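Local coordinates for VAPBC49 (PDB 5AF3), which is possibly the antitoxin component of a type II toxin-antitoxin system, paired with the toxin VapC45, and carries a putative helix-turn-helix DNA-binding domain, at residues Y79-N82 and A83-R86; A32-A35 and T36-D39; P196-D199 and G200-V203; Y225-T228 and P229-R233. One frame throughout, in Å; residues are numbered along the deposited sequence.

Overall arrangement
The four contacts are local, each within one continuous run of residues, and they form two pairs. Contacts 1 and 2 belong to the putative helix-turn-helix domain; their centres are about 13 Å apart, and the W37 indole of contact 2 packs on L81, N82 and R85 of contact 1. Contacts 3 and 4 belong to the DUF433 region, with centres about 11 Å apart; the S201 hydroxyl is hydrogen-bonded to Y225 O, and F198 packs on V227. The pairs are well separated: centres of contacts 1 and 3 lie about 24 Å apart, those of contacts 2 and 4 about 34 Å. A glycerol, probably from crystallisation, lies about 6 Å from the R85 side chain.

Contact 1 of 4, residues Y79-N82 and A83-R86; sequences YVLN and AFRR
The R85 guanidinium presents its edge to the N82 amide, with N82 OD1 in its plane and the two planes only 13° apart. One oxygen takes both bonds: R85 NE reaches N82 OD1 at 2.8 Å, almost straight along the C=O direction, and R85 NH2 meets the same atom at 3.1 Å on a lone pair. N82 CG is anti to its backbone N (chi1 -163°), which sets the amide beside the R85 guanidinium. The R86 guanidinium has N82 O above one face and a water at its edge; that water accepts from R86 NH1 (3.1 Å) and donates to Y79 O (2.8 Å). The F84 ring has V80 O over one face, and V80 CG1 makes an off-centre CH-pi contact 4.0 Å from the ring centroid. L81 CD2 meets F84 CD2 obliquely, at 4.0 Å. V80 and F84 pack toward I164 and V157, L81 toward I56 and I57, buried places that suit apolar residues. Asparagine suits its place: OD1 receives arginine, while ND2 donates to V28 O. The two bonds fix the rotation of the R85 group, and the charge of R86 is probably eased by the electron-rich ring of Y160, its cation-pi partner.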
ATOM      1  N   TYR A  79       7.069  11.227   8.894  1.00 15.46           N
ATOM      2  CA  TYR A  79       5.687  10.880   8.691  1.00 16.63           C
ATOM      3  C   TYR A  79       4.865  12.134   8.365  1.00 20.57           C
ATOM      4  O   TYR A  79       4.086  12.145   7.392  1.00 17.04           O
ATOM      5  CB  TYR A  79       5.109  10.158   9.900  1.00 17.34           C
ATOM      6  CG  TYR A  79       3.611   9.981   9.852  1.00 17.62           C
ATOM      7  CD1 TYR A  79       3.023   8.935   9.124  1.00 19.58           C
ATOM      8  CD2 TYR A  79       2.780  10.842  10.567  1.00 16.55           C
ATOM      9  CE1 TYR A  79       1.653   8.777   9.109  1.00 19.80           C
ATOM     10  CE2 TYR A  79       1.436  10.681  10.569  1.00 19.20           C
ATOM     11  CZ  TYR A  79       0.866   9.674   9.821  1.00 19.77           C
ATOM     12  OH  TYR A  79      -0.503   9.559   9.852  1.00 19.36           O
ATOM     13  N   VAL A  80       5.083  13.192   9.139  1.00 15.82           N
ATOM     14  CA  VAL A  80       4.347  14.452   8.931  1.00 15.01           C
ATOM     15  C   VAL A  80       4.727  15.115   7.602  1.00 17.18           C
ATOM     16  O   VAL A  80       3.849  15.508   6.852  1.00 15.55           O
ATOM     17  CB  VAL A  80       4.529  15.395  10.102  1.00 14.38           C
ATOM     18  CG1 VAL A  80       3.932  16.800   9.799  1.00 13.63           C
ATOM     19  CG2 VAL A  80       3.806  14.792  11.367  1.00 12.34           C
ATOM     20  N   LEU A  81       6.014  15.214   7.320  1.00 15.11           N
ATOM     21  CA  LEU A  81       6.493  15.722   6.035  1.00 16.40           C
ATOM     22  C   LEU A  81       5.953  14.914   4.853  1.00 20.15           C
ATOM     23  O   LEU A  81       5.681  15.461   3.800  1.00 17.09           O
ATOM     24  CB  LEU A  81       8.000  15.704   5.991  1.00 17.33           C
ATOM     25  CG  LEU A  81       8.737  16.730   6.858  1.00 17.81           C
ATOM     26  CD1 LEU A  81      10.211  16.503   6.699  1.00 20.05           C
ATOM     27  CD2 LEU A  81       8.316  18.166   6.392  1.00 19.31           C
ATOM     28  N   ASN A  82       5.810  13.606   5.022  1.00 16.22           N
ATOM     29  CA  ASN A  82       5.187  12.804   3.965  1.00 19.91           C
ATOM     30  C   ASN A  82       3.717  13.122   3.755  1.00 18.40           C
ATOM     31  O   ASN A  82       3.204  13.037   2.610  1.00 18.92           O
ATOM     32  CB  ASN A  82       5.382  11.314   4.215  1.00 17.29           C
ATOM     33  CG  ASN A  82       5.126  10.483   2.951  1.00 25.30           C
ATOM     34  OD1 ASN A  82       5.442  10.914   1.836  1.00 21.41           O
ATOM     35  ND2 ASN A  82       4.522   9.314   3.123  1.00 24.62           N
ATOM     36  N   ALA A  83       3.034  13.479   4.835  1.00 16.26           N
ATOM     37  CA  ALA A  83       1.649  13.875   4.776  1.00 15.98           C
ATOM     38  C   ALA A  83       1.587  15.198   4.021  1.00 17.68           C
ATOM     39  O   ALA A  83       0.654  15.406   3.223  1.00 17.33           O
ATOM     40  CB  ALA A  83       1.048  14.043   6.170  1.00 17.34           C
ATOM     41  N   PHE A  84       2.575  16.073   4.268  1.00 13.12           N
ATOM     42  CA  PHE A  84       2.667  17.339   3.514  1.00 16.21           C
ATOM     43  C   PHE A  84       2.871  17.039   2.006  1.00 15.23           C
ATOM     44  O   PHE A  84       2.182  17.620   1.139  1.00 17.56           O
ATOM     45  CB  PHE A  84       3.811  18.255   4.025  1.00 14.65           C
ATOM     46  CG  PHE A  84       3.594  18.814   5.409  1.00 12.35           C
ATOM     47  CD1 PHE A  84       2.417  18.596   6.132  1.00 17.75           C
ATOM     48  CD2 PHE A  84       4.612  19.590   5.993  1.00 15.27           C
ATOM     49  CE1 PHE A  84       2.280  19.121   7.426  1.00 17.42           C
ATOM     50  CE2 PHE A  84       4.471  20.117   7.276  1.00 16.23           C
ATOM     51  CZ  PHE A  84       3.326  19.876   7.985  1.00 18.44           C
ATOM     52  N   ARG A  85       3.759  16.105   1.711  1.00 11.62           N
ATOM     53  CA  ARG A  85       4.116  15.733   0.337  1.00 17.51           C
ATOM     54  C   ARG A  85       2.897  15.168  -0.383  1.00 18.73           C
ATOM     55  O   ARG A  85       2.600  15.569  -1.499  1.00 18.16           O
ATOM     56  CB  ARG A  85       5.220  14.688   0.338  1.00 14.96           C
ATOM     57  CG  ARG A  85       5.737  14.304  -1.056  1.00 19.86           C
ATOM     58  CD  ARG A  85       6.845  13.280  -0.959  1.00 25.81           C
ATOM     59  NE  ARG A  85       6.284  11.980  -0.650  1.00 34.52           N
ATOM     60  CZ  ARG A  85       6.180  10.970  -1.510  1.00 32.94           C
ATOM     61  NH1 ARG A  85       6.640  11.076  -2.755  1.00 32.93           N
ATOM     62  NH2 ARG A  85       5.649   9.836  -1.092  1.00 34.25           N
ATOM     63  N   ARG A  86       2.188  14.251   0.276  1.00 18.85           N
ATOM     64  CA  ARG A  86       0.930  13.690  -0.236  1.00 22.28           C
ATOM     65  C   ARG A  86      -0.097  14.756  -0.588  1.00 21.05           C
ATOM     66  O   ARG A  86      -0.848  14.607  -1.566  1.00 21.57           O
ATOM     67  CB  ARG A  86       0.325  12.749   0.817  1.00 23.41           C
ATOM     68  CG  ARG A  86      -0.817  11.873   0.334  1.00 29.07           C
ATOM     69  CD  ARG A  86      -1.242  10.910   1.470  1.00 26.63           C
ATOM     70  NE  ARG A  86      -0.202   9.954   1.824  1.00 28.99           N
ATOM     71  CZ  ARG A  86       0.448   9.891   3.000  1.00 31.32           C
ATOM     72  NH1 ARG A  86       0.230  10.757   3.984  1.00 23.76           N
ATOM     73  NH2 ARG A  86       1.357   8.954   3.188  1.00 33.89           N
TER
HETATM   74  O   HOH W   1       2.647  10.227   5.896  1.00 23.43           O

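Contact 2 of 4, residues A32-A35 and T36-D39; sequences ATLA and TWAD
T33 CG2 rests on one face of the W37 indole, 3.5 Å from W37 CZ2 and offset toward the rim of the ring. The two side chains run side by side from successive turns of the helix. With T33 OG1 beside the backbone N (chi1 -63°), CG2 falls anti to it and the methyl, not the hydroxyl, meets the indole; T33 O also lies over one face of the ring. L34 CD2 comes obliquely to W37 CE3, at 3.8 Å. Threonine can thus lend an apolar branch to a large ring on a partly exposed side, and leucine suits its buried place. Helical backbone bonds hold this spacing, among them W37 N to T33 O at 3.0 Å. A32 O accepts twice, from T36 N at 3.0 Å and from T36 OG1 at 3.2 Å, from opposite faces of the carbonyl plane; a threonine hydroxyl can in this way bond back along the helix. D39 N bonds to A35 O (2.9 Å), and the D39 carboxylate forms a salt bridge with R69. Further out, W37 packs on L81 and I57, while L34 touches A23 and S24 of helix 20-27 and A78 of helix 72-86. Two short helices, 20-27 and 31-38, joined by a tight turn and backed by a third are consistent with the helix-turn-helix domain predicted for this region.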
ATOM      1  N   ALA A  32      14.756   7.406  -1.501  1.00 21.50           N
ATOM      2  CA  ALA A  32      15.646   8.496  -1.903  1.00 19.95           C
ATOM      3  C   ALA A  32      15.164   9.815  -1.304  1.00 23.60           C
ATOM      4  O   ALA A  32      15.974  10.689  -0.952  1.00 24.68           O
ATOM      5  CB  ALA A  32      15.762   8.582  -3.471  1.00 24.35           C
ATOM      6  N   THR A  33      13.841   9.948  -1.179  1.00 21.05           N
ATOM      7  CA  THR A  33      13.238  11.130  -0.584  1.00 23.63           C
ATOM      8  C   THR A  33      13.669  11.246   0.880  1.00 25.66           C
ATOM      9  O   THR A  33      14.086  12.307   1.345  1.00 19.37           O
ATOM     10  CB  THR A  33      11.703  11.086  -0.778  1.00 22.43           C
ATOM     11  OG1 THR A  33      11.432  11.126  -2.187  1.00 24.29           O
ATOM     12  CG2 THR A  33      11.006  12.246  -0.127  1.00 24.45           C
ATOM     13  N   LEU A  34      13.568  10.138   1.610  1.00 22.28           N
ATOM     14  CA  LEU A  34      13.984  10.105   3.002  1.00 22.52           C
ATOM     15  C   LEU A  34      15.459  10.437   3.173  1.00 24.11           C
ATOM     16  O   LEU A  34      15.828  11.153   4.109  1.00 24.39           O
ATOM     17  CB  LEU A  34      13.714   8.713   3.608  1.00 19.29           C
ATOM     18  CG  LEU A  34      12.259   8.385   3.919  1.00 24.35           C
ATOM     19  CD1 LEU A  34      12.246   7.011   4.540  1.00 27.17           C
ATOM     20  CD2 LEU A  34      11.625   9.386   4.896  1.00 26.54           C
ATOM     21  N   ALA A  35      16.278   9.938   2.258  1.00 23.67           N
ATOM     22  CA  ALA A  35      17.702  10.196   2.289  1.00 27.33           C
ATOM     23  C   ALA A  35      17.924  11.700   2.177  1.00 25.90           C
ATOM     24  O   ALA A  35      18.714  12.253   2.940  1.00 30.29           O
ATOM     25  CB  ALA A  35      18.405   9.453   1.175  1.00 26.76           C
ATOM     26  N   THR A  36      17.216  12.355   1.248  1.00 26.82           N
ATOM     27  CA  THR A  36      17.330  13.822   1.083  1.00 26.03           C
ATOM     28  C   THR A  36      16.932  14.533   2.374  1.00 26.72           C
ATOM     29  O   THR A  36      17.646  15.443   2.831  1.00 29.76           O
ATOM     30  CB  THR A  36      16.494  14.352  -0.142  1.00 29.92           C
ATOM     31  OG1 THR A  36      16.954  13.710  -1.341  1.00 32.08           O
ATOM     32  CG2 THR A  36      16.637  15.853  -0.304  1.00 30.46           C
ATOM     33  N   TRP A  37      15.828  14.086   2.994  1.00 21.52           N
ATOM     34  CA  TRP A  37      15.368  14.678   4.242  1.00 20.64           C
ATOM     35  C   TRP A  37      16.349  14.513   5.412  1.00 23.33           C
ATOM     36  O   TRP A  37      16.461  15.396   6.226  1.00 25.98           O
ATOM     37  CB  TRP A  37      13.999  14.156   4.639  1.00 22.16           C
ATOM     38  CG  TRP A  37      12.882  14.483   3.628  1.00 23.46           C
ATOM     39  CD1 TRP A  37      12.974  15.315   2.542  1.00 24.64           C
ATOM     40  CD2 TRP A  37      11.546  13.976   3.633  1.00 22.40           C
ATOM     41  NE1 TRP A  37      11.779  15.360   1.870  1.00 26.10           N
ATOM     42  CE2 TRP A  37      10.871  14.566   2.528  1.00 23.12           C
ATOM     43  CE3 TRP A  37      10.834  13.113   4.487  1.00 20.74           C
ATOM     44  CZ2 TRP A  37       9.520  14.293   2.232  1.00 20.90           C
ATOM     45  CZ3 TRP A  37       9.499  12.833   4.192  1.00 23.56           C
ATOM     46  CH2 TRP A  37       8.854  13.422   3.063  1.00 22.85           C
ATOM     47  N   ALA A  38      17.023  13.363   5.488  1.00 24.91           N
ATOM     48  CA  ALA A  38      17.939  13.035   6.591  1.00 26.13           C
ATOM     49  C   ALA A  38      19.332  13.635   6.418  1.00 32.46           C
ATOM     50  O   ALA A  38      20.026  13.912   7.405  1.00 32.63           O
ATOM     51  CB  ALA A  38      18.026  11.513   6.763  1.00 28.78           C
ATOM     52  N   ASP A  39      19.734  13.799   5.158  1.00 36.49           N
ATOM     53  CA  ASP A  39      21.021  14.404   4.770  1.00 43.17           C
ATOM     54  C   ASP A  39      20.751  15.736   4.072  1.00 45.46           C
ATOM     55  O   ASP A  39      21.434  16.729   4.326  1.00 49.52           O
ATOM     56  CB  ASP A  39      21.783  13.487   3.810  1.00 46.85           C
ATOM     57  CG  ASP A  39      21.919  12.055   4.327  1.00 50.16           C
ATOM     58  OD1 ASP A  39      21.997  11.863   5.564  1.00 49.56           O
ATOM     59  OD2 ASP A  39      21.952  11.113   3.496  1.00 52.09           O
TER

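Contact 3 of 4, residues P196-D199 and G200-V203; sequences PVFD and GSGV
F198 is bonded through both of its backbone polar atoms to the turn that follows it. F198 N donates to V203 O at 2.9 Å, and F198 O accepts from G202 N at 2.8 Å, the donor arriving almost straight on to the carbonyl. S201 N adds a weak bond to the same oxygen at 3.3 Å. D199 and G200 have the right-handed helical backbone of a type I turn, and G202 then takes the left-handed conformation (phi 72°), which glycine accepts readily, so the chain doubles back. V203 O has a second, softer neighbour in V197 CA, a CA-H...O contact of 3.2 Å. The S201 hydroxyl lies between the backbone N and the carbonyl carbon (chi1 68°), which places OG within the turn: it accepts a weak bond from V203 N and is hydrogen-bonded to Y225 O. Serine is small and polar enough for that double role. F198 CD2 makes van der Waals contact with V203 O (3.4 Å), as V197 CG1 does with G202 O (3.7 Å); F198 CD2 and V203 CB, 4.3 Å apart, form an apolar pair. D199 forms a salt bridge with R191. Strand 197-198 is, within this chain, an edge strand of a four-stranded antiparallel sheet, hydrogen-bonded beside strand 185-187, and the turn leads into helix 206-213, whose V208 touches both F198 and V203, which suits their apolar side chains.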
ATOM      1  N   PRO A 196       6.279  -2.036  12.857  1.00 17.87           N
ATOM      2  CA  PRO A 196       4.815  -2.060  12.864  1.00 19.59           C
ATOM      3  C   PRO A 196       4.218  -3.198  13.754  1.00 17.50           C
ATOM      4  O   PRO A 196       4.549  -4.369  13.546  1.00 19.03           O
ATOM      5  CB  PRO A 196       4.468  -2.307  11.397  1.00 18.27           C
ATOM      6  CG  PRO A 196       5.618  -1.694  10.656  1.00 20.92           C
ATOM      7  CD  PRO A 196       6.827  -2.052  11.482  1.00 20.03           C
ATOM      8  N   VAL A 197       3.401  -2.835  14.726  1.00 17.96           N
ATOM      9  CA  VAL A 197       2.650  -3.813  15.562  1.00 16.31           C
ATOM     10  C   VAL A 197       1.182  -3.564  15.516  1.00 21.42           C
ATOM     11  O   VAL A 197       0.739  -2.403  15.326  1.00 20.34           O
ATOM     12  CB  VAL A 197       3.160  -3.823  17.082  1.00 19.81           C
ATOM     13  CG1 VAL A 197       4.615  -4.214  17.188  1.00 21.95           C
ATOM     14  CG2 VAL A 197       2.876  -2.479  17.767  1.00 20.91           C
ATOM     15  N   PHE A 198       0.404  -4.648  15.670  1.00 16.79           N
ATOM     16  CA  PHE A 198      -1.003  -4.552  15.942  1.00 18.77           C
ATOM     17  C   PHE A 198      -1.103  -3.886  17.328  1.00 20.20           C
ATOM     18  O   PHE A 198      -0.604  -4.422  18.315  1.00 18.85           O
ATOM     19  CB  PHE A 198      -1.630  -5.952  15.964  1.00 20.01           C
ATOM     20  CG  PHE A 198      -1.652  -6.633  14.613  1.00 17.19           C
ATOM     21  CD1 PHE A 198      -2.667  -6.344  13.707  1.00 19.62           C
ATOM     22  CD2 PHE A 198      -0.696  -7.600  14.287  1.00 17.31           C
ATOM     23  CE1 PHE A 198      -2.730  -7.028  12.438  1.00 21.06           C
ATOM     24  CE2 PHE A 198      -0.715  -8.254  13.034  1.00 19.01           C
ATOM     25  CZ  PHE A 198      -1.717  -7.962  12.110  1.00 17.78           C
ATOM     26  N   ASP A 199      -1.699  -2.689  17.380  1.00 19.39           N
ATOM     27  CA  ASP A 199      -1.838  -1.950  18.661  1.00 17.72           C
ATOM     28  C   ASP A 199      -2.562  -2.851  19.689  1.00 23.46           C
ATOM     29  O   ASP A 199      -2.264  -2.817  20.888  1.00 22.78           O
ATOM     30  CB  ASP A 199      -2.652  -0.679  18.421  1.00 20.85           C
ATOM     31  CG  ASP A 199      -2.705   0.244  19.643  1.00 24.32           C
ATOM     32  OD1 ASP A 199      -1.699   0.321  20.396  1.00 25.71           O
ATOM     33  OD2 ASP A 199      -3.745   0.924  19.772  1.00 25.05           O
ATOM     34  N   GLY A 200      -3.516  -3.638  19.201  1.00 21.13           N
ATOM     35  CA  GLY A 200      -4.407  -4.419  20.052  1.00 23.85           C
ATOM     36  C   GLY A 200      -3.781  -5.633  20.720  1.00 23.32           C
ATOM     37  O   GLY A 200      -4.255  -6.067  21.779  1.00 26.35           O
ATOM     38  N   SER A 201      -2.733  -6.197  20.125  1.00 21.15           N
ATOM     39  CA  SER A 201      -2.026  -7.344  20.766  1.00 19.37           C
ATOM     40  C   SER A 201      -0.522  -7.146  20.982  1.00 20.81           C
ATOM     41  O   SER A 201       0.124  -7.985  21.607  1.00 21.70           O
ATOM     42  CB  SER A 201      -2.258  -8.588  19.901  1.00 20.30           C
ATOM     43  OG  SER A 201      -1.580  -8.426  18.653  1.00 17.94           O
ATOM     44  N   GLY A 202       0.053  -6.061  20.431  1.00 19.09           N
ATOM     45  CA  GLY A 202       1.491  -5.812  20.501  1.00 15.54           C
ATOM     46  C   GLY A 202       2.346  -6.725  19.633  1.00 14.80           C
ATOM     47  O   GLY A 202       3.582  -6.712  19.723  1.00 17.49           O
ATOM     48  N   VAL A 203       1.688  -7.491  18.741  1.00 16.08           N
ATOM     49  CA  VAL A 203       2.405  -8.389  17.815  1.00 16.03           C
ATOM     50  C   VAL A 203       2.901  -7.676  16.557  1.00 14.44           C
ATOM     51  O   VAL A 203       2.165  -6.911  15.981  1.00 20.56           O
ATOM     52  CB  VAL A 203       1.491  -9.580  17.391  1.00 17.51           C
ATOM     53  CG1 VAL A 203       2.146 -10.447  16.275  1.00 15.51           C
ATOM     54  CG2 VAL A 203       1.108 -10.401  18.634  1.00 17.03           C
TER

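Contact 4 of 4, residues Y225-T228 and P229-R233; sequences YGVT and PDQLR
T228 O accepts from L232 N at 3.0 Å, the bond that closes the first turn of helix 229-236, after G226 with positive phi (76°) has ended the preceding helix. T228 stands at the N-cap, yet its side chain makes no capping bond; instead its backbone N-H is taken up by Q231. The extended Q231 side chain reaches back, and Q231 OE1 accepts from T228 N at 2.9 Å, which is the reciprocal half of a capping box. T228 OG1 is anti to the backbone N (chi1 -154°), putting CG2 over the first turn, 3.3 Å from Q231 CG, while OG1 bonds to a water (3.0 Å) that accepts from D230 N at 2.9 Å. P229 follows the cap fittingly, since proline has no N-H there to satisfy, and it packs on Q219 and A222. V227 CG2 lies 3.9 Å from L232 CD2, the two side chains crossing at about a right angle: a hydrophobic staple between the residue before the cap and the first turn. D230 OD1 forms a salt bridge with R233 NH1 (2.8 Å), and R233 also makes a cation-pi contact with F218 and packs on H159 of the second subunit. Q231 NE2 donates to D182 O, so both ends of the amide are held. Chemically, one side-chain acceptor, one water and one apolar pair seal the helix start, and the negative D230 should suit the partial positive charge of the helix N-terminus.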
ATOM      1  N   TYR A 225      -2.386 -15.102  17.303  1.00 19.74           N
ATOM      2  CA  TYR A 225      -1.671 -13.816  17.385  1.00 22.01           C
ATOM      3  C   TYR A 225      -2.516 -12.663  17.951  1.00 23.47           C
ATOM      4  O   TYR A 225      -2.076 -11.508  17.985  1.00 25.76           O
ATOM      5  CB  TYR A 225      -1.003 -13.452  16.035  1.00 19.78           C
ATOM      6  CG  TYR A 225       0.153 -14.403  15.754  1.00 18.76           C
ATOM      7  CD1 TYR A 225       1.441 -14.138  16.224  1.00 19.20           C
ATOM      8  CD2 TYR A 225      -0.065 -15.606  15.070  1.00 18.90           C
ATOM      9  CE1 TYR A 225       2.505 -15.045  16.006  1.00 17.90           C
ATOM     10  CE2 TYR A 225       0.970 -16.503  14.861  1.00 16.96           C
ATOM     11  CZ  TYR A 225       2.261 -16.215  15.305  1.00 18.64           C
ATOM     12  OH  TYR A 225       3.267 -17.157  15.089  1.00 19.09           O
ATOM     13  N   GLY A 226      -3.729 -12.994  18.385  1.00 19.25           N
ATOM     14  CA  GLY A 226      -4.553 -12.055  19.177  1.00 22.88           C
ATOM     15  C   GLY A 226      -5.187 -10.943  18.368  1.00 23.13           C
ATOM     16  O   GLY A 226      -5.332  -9.823  18.849  1.00 24.05           O
ATOM     17  N   VAL A 227      -5.526 -11.251  17.118  1.00 17.78           N
ATOM     18  CA  VAL A 227      -6.168 -10.282  16.233  1.00 21.36           C
ATOM     19  C   VAL A 227      -7.345 -11.016  15.629  1.00 24.84           C
ATOM     20  O   VAL A 227      -7.604 -12.178  15.964  1.00 26.14           O
ATOM     21  CB  VAL A 227      -5.214  -9.782  15.090  1.00 22.85           C
ATOM     22  CG1 VAL A 227      -4.185  -8.833  15.634  1.00 24.94           C
ATOM     23  CG2 VAL A 227      -4.537 -10.934  14.396  1.00 23.02           C
ATOM     24  N   THR A 228      -8.051 -10.340  14.729  1.00 24.80           N
ATOM     25  CA  THR A 228      -9.181 -10.925  14.060  1.00 27.13           C
ATOM     26  C   THR A 228      -8.758 -11.310  12.629  1.00 25.87           C
ATOM     27  O   THR A 228      -7.738 -10.794  12.149  1.00 23.71           O
ATOM     28  CB  THR A 228     -10.343  -9.910  14.122  1.00 29.01           C
ATOM     29  OG1 THR A 228     -11.600 -10.590  14.050  1.00 40.63           O
ATOM     30  CG2 THR A 228     -10.231  -8.951  13.029  1.00 17.23           C
ATOM     31  N   PRO A 229      -9.479 -12.261  11.961  1.00 24.27           N
ATOM     32  CA  PRO A 229      -9.196 -12.545  10.543  1.00 25.89           C
ATOM     33  C   PRO A 229      -9.296 -11.330   9.637  1.00 21.45           C
ATOM     34  O   PRO A 229      -8.440 -11.155   8.752  1.00 20.01           O
ATOM     35  CB  PRO A 229     -10.247 -13.617  10.178  1.00 27.77           C
ATOM     36  CG  PRO A 229     -10.493 -14.317  11.458  1.00 28.13           C
ATOM     37  CD  PRO A 229     -10.502 -13.198  12.488  1.00 29.09           C
ATOM     38  N   ASP A 230     -10.307 -10.487   9.849  1.00 23.74           N
ATOM     39  CA  ASP A 230     -10.439  -9.252   9.059  1.00 26.33           C
ATOM     40  C   ASP A 230      -9.236  -8.325   9.226  1.00 22.92           C
ATOM     41  O   ASP A 230      -8.740  -7.754   8.249  1.00 22.36           O
ATOM     42  CB  ASP A 230     -11.725  -8.519   9.406  1.00 28.48           C
ATOM     43  CG  ASP A 230     -12.949  -9.126   8.712  1.00 32.36           C
ATOM     44  OD1 ASP A 230     -12.783 -10.007   7.831  1.00 35.06           O
ATOM     45  OD2 ASP A 230     -14.070  -8.714   9.053  1.00 33.72           O
ATOM     46  N   GLN A 231      -8.769  -8.186  10.459  1.00 24.11           N
ATOM     47  CA  GLN A 231      -7.546  -7.431  10.745  1.00 21.60           C
ATOM     48  C   GLN A 231      -6.315  -8.017  10.051  1.00 21.93           C
ATOM     49  O   GLN A 231      -5.459  -7.263   9.544  1.00 22.39           O
ATOM     50  CB  GLN A 231      -7.302  -7.343  12.249  1.00 21.28           C
ATOM     51  CG  GLN A 231      -8.238  -6.377  12.951  1.00 21.42           C
ATOM     52  CD  GLN A 231      -8.042  -6.387  14.434  1.00 26.70           C
ATOM     53  OE1 GLN A 231      -7.762  -7.440  15.038  1.00 24.24           O
ATOM     54  NE2 GLN A 231      -8.180  -5.215  15.048  1.00 27.71           N
ATOM     55  N   LEU A 232      -6.213  -9.345  10.013  1.00 19.43           N
ATOM     56  CA  LEU A 232      -5.110  -9.971   9.286  1.00 21.41           C
ATOM     57  C   LEU A 232      -5.161  -9.643   7.799  1.00 21.63           C
ATOM     58  O   LEU A 232      -4.124  -9.374   7.205  1.00 20.11           O
ATOM     59  CB  LEU A 232      -5.103 -11.490   9.432  1.00 22.14           C
ATOM     60  CG  LEU A 232      -4.509 -12.147  10.639  1.00 21.74           C
ATOM     61  CD1 LEU A 232      -4.668 -13.673  10.477  1.00 20.62           C
ATOM     62  CD2 LEU A 232      -3.012 -11.717  10.903  1.00 22.56           C
ATOM     63  N   ARG A 233      -6.353  -9.736   7.191  1.00 21.50           N
ATOM     64  CA  ARG A 233      -6.481  -9.416   5.761  1.00 24.11           C
ATOM     65  C   ARG A 233      -6.045  -7.973   5.513  1.00 25.82           C
ATOM     66  O   ARG A 233      -5.292  -7.688   4.550  1.00 22.84           O
ATOM     67  CB  ARG A 233      -7.906  -9.658   5.255  1.00 24.01           C
ATOM     68  CG  ARG A 233      -8.251 -11.136   5.058  1.00 25.75           C
ATOM     69  CD  ARG A 233      -9.789 -11.369   4.944  1.00 24.97           C
ATOM     70  NE  ARG A 233     -10.081 -12.759   5.247  1.00 34.05           N
ATOM     71  CZ  ARG A 233     -10.776 -13.203   6.291  1.00 34.82           C
ATOM     72  NH1 ARG A 233     -11.363 -12.377   7.160  1.00 34.85           N
ATOM     73  NH2 ARG A 233     -10.916 -14.508   6.439  1.00 41.06           N
TER
HETATM   74  O   HOH W   2     -12.784 -11.095  11.305  1.00 27.24           O